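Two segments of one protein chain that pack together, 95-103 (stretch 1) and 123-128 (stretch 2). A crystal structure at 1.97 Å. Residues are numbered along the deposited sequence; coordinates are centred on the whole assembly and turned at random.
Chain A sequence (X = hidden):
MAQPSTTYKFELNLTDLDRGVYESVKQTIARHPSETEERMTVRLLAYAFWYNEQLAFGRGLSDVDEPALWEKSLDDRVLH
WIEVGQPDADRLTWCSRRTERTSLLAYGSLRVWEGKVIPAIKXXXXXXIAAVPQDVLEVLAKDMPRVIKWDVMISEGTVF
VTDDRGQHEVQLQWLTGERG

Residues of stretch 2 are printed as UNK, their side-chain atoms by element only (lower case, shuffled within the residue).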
ATOM      1  N   CYS A  95      -6.080  -1.088 -15.294  1.00 30.11           N
ATOM      2  CA  CYS A  95      -6.420  -1.722 -14.025  1.00 32.37           C
ATOM      3  C   CYS A  95      -7.721  -1.170 -13.460  1.00 31.78           C
ATOM      4  O   CYS A  95      -8.556  -1.941 -12.998  1.00 32.99           O
ATOM      5  CB  CYS A  95      -5.275  -1.612 -13.014  1.00 31.94           C
ATOM      6  SG  CYS A  95      -3.794  -2.566 -13.508  1.00 38.71           S
ATOM      7  N   SER A  96      -7.913   0.149 -13.532  1.00 32.02           N
ATOM      8  CA  SER A  96      -9.099   0.810 -12.963  1.00 31.90           C
ATOM      9  C   SER A  96     -10.399   0.312 -13.555  1.00 32.68           C
ATOM     10  O   SER A  96     -11.446   0.373 -12.900  1.00 33.05           O
ATOM     11  CB  SER A  96      -9.024   2.330 -13.104  1.00 31.54           C
ATOM     12  OG  SER A  96      -9.164   2.718 -14.458  1.00 31.18           O
ATOM     13  N   ARG A  97     -10.327  -0.168 -14.795  1.00 33.11           N
ATOM     14  CA  ARG A  97     -11.455  -0.781 -15.468  1.00 33.77           C
ATOM     15  C   ARG A  97     -11.824  -2.138 -14.860  1.00 33.89           C
ATOM     16  O   ARG A  97     -12.947  -2.598 -15.040  1.00 34.75           O
ATOM     17  CB  ARG A  97     -11.156  -0.932 -16.970  1.00 34.07           C
ATOM     18  CG  ARG A  97     -10.958   0.406 -17.656  1.00 34.61           C
ATOM     19  CD  ARG A  97     -10.699   0.276 -19.147  1.00 35.91           C
ATOM     20  NE  ARG A  97     -10.484   1.603 -19.720  1.00 36.23           N
ATOM     21  CZ  ARG A  97     -10.038   1.841 -20.952  1.00 36.40           C
ATOM     22  NH1 ARG A  97      -9.751   0.834 -21.777  1.00 35.09           N
ATOM     23  NH2 ARG A  97      -9.882   3.096 -21.356  1.00 35.31           N
ATOM     24  N   ARG A  98     -10.874  -2.764 -14.166  1.00 34.02           N
ATOM     25  CA  ARG A  98     -11.048  -4.100 -13.573  1.00 33.85           C
ATOM     26  C   ARG A  98     -11.675  -4.077 -12.160  1.00 33.09           C
ATOM     27  O   ARG A  98     -12.031  -5.136 -11.634  1.00 33.32           O
ATOM     28  CB  ARG A  98      -9.707  -4.858 -13.537  1.00 34.04           C
ATOM     29  CG  ARG A  98      -9.281  -5.513 -14.855  1.00 37.19           C
ATOM     30  CD  ARG A  98      -7.930  -6.255 -14.757  1.00 39.41           C
ATOM     31  NE  ARG A  98      -8.031  -7.561 -14.084  1.00 41.43           N
ATOM     32  CZ  ARG A  98      -6.998  -8.372 -13.824  0.85 41.85           C
ATOM     33  NH1 ARG A  98      -7.201  -9.524 -13.199  1.00 42.55           N
ATOM     34  NH2 ARG A  98      -5.759  -8.045 -14.184  1.00 41.97           N
ATOM     35  N   THR A  99     -11.860  -2.883 -11.586  1.00 31.94           N
ATOM     36  CA  THR A  99     -12.199  -2.715 -10.151  1.00 30.88           C
ATOM     37  C   THR A  99     -13.191  -1.562  -9.933  1.00 30.58           C
ATOM     38  O   THR A  99     -13.333  -0.686 -10.791  1.00 30.53           O
ATOM     39  CB  THR A  99     -10.895  -2.426  -9.346  1.00 30.70           C
ATOM     40  OG1 THR A  99     -11.148  -2.390  -7.933  1.00 30.31           O
ATOM     41  CG2 THR A  99     -10.261  -1.109  -9.792  1.00 29.31           C
ATOM     42  N   GLU A 100     -13.861  -1.548  -8.784  1.00 29.70           N
ATOM     43  CA  GLU A 100     -14.722  -0.422  -8.408  1.00 29.47           C
ATOM     44  C   GLU A 100     -13.900   0.734  -7.804  1.00 28.50           C
ATOM     45  O   GLU A 100     -14.294   1.909  -7.846  1.00 28.68           O
ATOM     46  CB  GLU A 100     -15.777  -0.889  -7.394  1.00 30.65           C
ATOM     47  CG  GLU A 100     -16.785   0.201  -6.984  1.00 33.92           C
ATOM     48  CD  GLU A 100     -18.193  -0.339  -6.780  1.00 38.68           C
ATOM     49  OE1 GLU A 100     -19.083  -0.010  -7.608  1.00 39.55           O
ATOM     50  OE2 GLU A 100     -18.398  -1.093  -5.800  1.00 40.51           O
ATOM     51  N   ARG A 101     -12.767   0.386  -7.220  1.00 26.47           N
ATOM     52  CA  ARG A 101     -11.913   1.375  -6.565  1.00 25.33           C
ATOM     53  C   ARG A 101     -10.478   1.050  -6.876  1.00 23.97           C
ATOM     54  O   ARG A 101     -10.061  -0.095  -6.761  1.00 23.39           O
ATOM     55  CB  ARG A 101     -12.132   1.375  -5.049  1.00 25.65           C
ATOM     56  CG  ARG A 101     -11.276   2.410  -4.329  1.00 27.19           C
ATOM     57  CD  ARG A 101     -11.598   2.485  -2.848  1.00 30.40           C
ATOM     58  NE  ARG A 101     -11.128   3.773  -2.352  1.00 36.18           N
ATOM     59  CZ  ARG A 101     -11.885   4.870  -2.303  1.00 37.06           C
ATOM     60  NH1 ARG A 101     -11.360   5.991  -1.863  1.00 37.69           N
ATOM     61  NH2 ARG A 101     -13.169   4.844  -2.681  1.00 38.01           N
ATOM     62  N   THR A 102      -9.731   2.062  -7.289  1.00 22.75           N
ATOM     63  CA  THR A 102      -8.307   1.909  -7.518  1.00 22.92           C
ATOM     64  C   THR A 102      -7.571   2.847  -6.579  1.00 22.74           C
ATOM     65  O   THR A 102      -7.920   4.029  -6.485  1.00 21.71           O
ATOM     66  CB  THR A 102      -7.946   2.293  -8.961  1.00 22.46           C
ATOM     67  OG1 THR A 102      -8.717   1.509  -9.854  1.00 24.50           O
ATOM     68  CG2 THR A 102      -6.467   2.041  -9.269  1.00 24.55           C
ATOM     69  N   SER A 103      -6.546   2.336  -5.896  1.00 22.54           N
ATOM     70  CA  SER A 103      -5.728   3.202  -5.063  1.00 23.03           C
ATOM     71  C   SER A 103      -4.267   3.016  -5.390  1.00 22.92           C
ATOM     72  O   SER A 103      -3.838   1.938  -5.764  1.00 22.92           O
ATOM     73  CB  SER A 103      -5.962   2.975  -3.554  1.00 22.55           C
ATOM     74  OG  SER A 103      -7.313   3.276  -3.229  1.00 25.42           O
ATOM     75  N   UNK A 123     -10.091  11.459 -16.445  1.00 31.11           N
ATOM     76  CA  UNK A 123     -11.350  10.802 -16.784  1.00 32.19           C
ATOM     77  C   UNK A 123     -11.524   9.420 -16.167  1.00 32.12           C
ATOM     78  O   UNK A 123     -12.551   8.759 -16.369  1.00 32.43           O
ATOM     79  n   UNK A 123     -11.187  12.180 -20.214  1.00 34.97           N
ATOM     80  c   UNK A 123     -11.560  12.100 -18.933  1.00 34.75           C
ATOM     81  o   UNK A 123     -11.925  13.083 -18.275  1.00 38.02           O
ATOM     82  c   UNK A 123     -11.515  10.731 -18.300  1.00 32.63           C
ATOM     83  N   UNK A 124     -10.520   8.985 -15.415  1.00 31.35           N
ATOM     84  CA  UNK A 124     -10.585   7.690 -14.776  1.00 30.70           C
ATOM     85  C   UNK A 124     -11.543   7.732 -13.596  1.00 30.65           C
ATOM     86  O   UNK A 124     -11.686   8.758 -12.930  1.00 30.51           O
ATOM     87  c   UNK A 124      -9.195   7.221 -14.361  1.00 30.64           C
ATOM     88  c   UNK A 124      -8.220   6.932 -15.513  1.00 28.98           C
ATOM     89  c   UNK A 124      -8.862   6.025 -16.540  1.00 29.74           C
ATOM     90  c   UNK A 124      -7.005   6.265 -14.951  1.00 26.61           C
ATOM     91  N   UNK A 125     -12.198   6.600 -13.357  1.00 30.49           N
ATOM     92  CA  UNK A 125     -13.241   6.497 -12.343  1.00 30.17           C
ATOM     93  C   UNK A 125     -12.648   5.977 -11.034  1.00 29.00           C
ATOM     94  O   UNK A 125     -11.983   4.936 -11.025  1.00 29.43           O
ATOM     95  c   UNK A 125     -16.784   6.213 -15.763  1.00 38.20           C
ATOM     96  c   UNK A 125     -16.241   5.470 -14.552  1.00 36.09           C
ATOM     97  c   UNK A 125     -14.369   5.582 -12.840  1.00 30.62           C
ATOM     98  n   UNK A 125     -16.491   5.525 -17.064  1.00 40.48           N
ATOM     99  c   UNK A 125     -14.797   5.855 -14.285  1.00 33.15           C
ATOM    100  N   UNK A 126     -12.869   6.727  -9.948  1.00 27.58           N
ATOM    101  CA  UNK A 126     -12.449   6.347  -8.594  1.00 26.87           C
ATOM    102  C   UNK A 126     -10.991   5.874  -8.498  1.00 25.96           C
ATOM    103  O   UNK A 126     -10.697   4.772  -8.003  1.00 26.33           O
ATOM    104  o   UNK A 126     -12.790   6.139  -5.807  1.00 28.20           O
ATOM    105  n   UNK A 126     -14.007   4.261  -5.872  1.00 27.35           N
ATOM    106  c   UNK A 126     -13.392   5.293  -7.992  1.00 27.08           C
ATOM    107  c   UNK A 126     -13.357   5.262  -6.453  1.00 26.86           C
ATOM    108  N   UNK A 127     -10.081   6.718  -8.963  1.00 24.66           N
ATOM    109  CA  UNK A 127      -8.656   6.474  -8.764  1.00 23.62           C
ATOM    110  C   UNK A 127      -8.168   7.434  -7.681  1.00 23.70           C
ATOM    111  O   UNK A 127      -8.459   8.631  -7.718  1.00 23.26           O
ATOM    112  c   UNK A 127      -8.316   5.596 -11.117  1.00 24.07           C
ATOM    113  c   UNK A 127      -7.840   6.616 -10.076  1.00 23.28           C
ATOM    114  c   UNK A 127      -6.334   6.469  -9.811  1.00 22.44           C
ATOM    115  N   UNK A 128      -7.434   6.892  -6.716  1.00 22.95           N
ATOM    116  CA  UNK A 128      -7.056   7.616  -5.513  1.00 23.03           C
ATOM    117  C   UNK A 128      -5.573   7.427  -5.307  1.00 22.97           C
ATOM    118  O   UNK A 128      -5.095   6.289  -5.325  1.00 23.96           O
ATOM    119  o   UNK A 128      -9.963   8.118  -4.214  1.00 22.94           O
ATOM    120  c   UNK A 128      -9.331   7.109  -4.508  1.00 24.11           C
ATOM    121  c   UNK A 128      -7.835   7.065  -4.304  1.00 22.24           C
ATOM    122  n   UNK A 128      -9.911   6.006  -4.995  1.00 22.53           N
TER
HETATM  123  O   HOH W   1     -11.430   2.241 -10.126  1.00 33.86           O

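Position 123 carries four side-chain atoms: two carbons, the second holding one oxygen and one nitrogen. That is a short carboxamide, and it stays out of reach of stretch 1. The residue is N123.

Position 124 has four carbons and no heteroatom, forked at the second. CA-to-CB points sideways, yet one tip of the fork comes within 3.9 Å of S96 OG. This is L124, and the tip is its CD2; the fork brings hydrocarbon to the flank of S96 although the backbone does not aim it there.

Position 125 shows four carbons in a row ending in nitrogen. The chain leaves sideways and its end leads away from stretch 1, so the residue, K125, contributes mainly through its backbone: water 1 lies 2.9 Å from K125 O and 3.3 Å from S96 O, placed to donate to both, the second weakly, though it has more acceptors in reach than protons to give. The same water lies 2.8 Å from T102 OG1, a hydrogen bond of undecided direction.

Position 126 again has two carbons, the second with one oxygen and one nitrogen; its CA-to-CB bond points toward stretch 1. Its nitrogen donates to E100 O at 3.1 Å. This is N126. Its positive phi and psi, 48/55, belong to the loop just before the strand, and its backbone O accepts from T102 N at 3.0 Å.

Position 127 has three carbons, one carrying the other two. One branch tip lies 4.0 Å from T102 CB and 3.9 Å from S96 CB. This is V127, and the tip is its CG2. It pairs with T102 in a parallel bridge, both side chains on the same face of the sheet.

Position 128 lies on the face shared with S103. Two carbons, the second bearing one oxygen and one nitrogen, make a short carboxamide; its nitrogen donates to T102 O at 3.2 Å. This is N128. Its ND2 also donates to N126 OD1 at 3.0 Å, tying the two amides together.

The contact is a short parallel pairing with a reinforced start. T102 gives its N to N126 O and receives N128 N at its O, 2.9 Å away, so one residue bonds on both sides of its partner V127. The two asparagines extend this ladder with side-chain donors, and their linked amides lie over one face of the R101 guanidinium, packing against it without a hydrogen bond. Within the paired strands the faces alternate: T102 and V127 on one, with S96 against V127, S103 and N128 on the other.

Stretch 2 123-128: NLKNVN
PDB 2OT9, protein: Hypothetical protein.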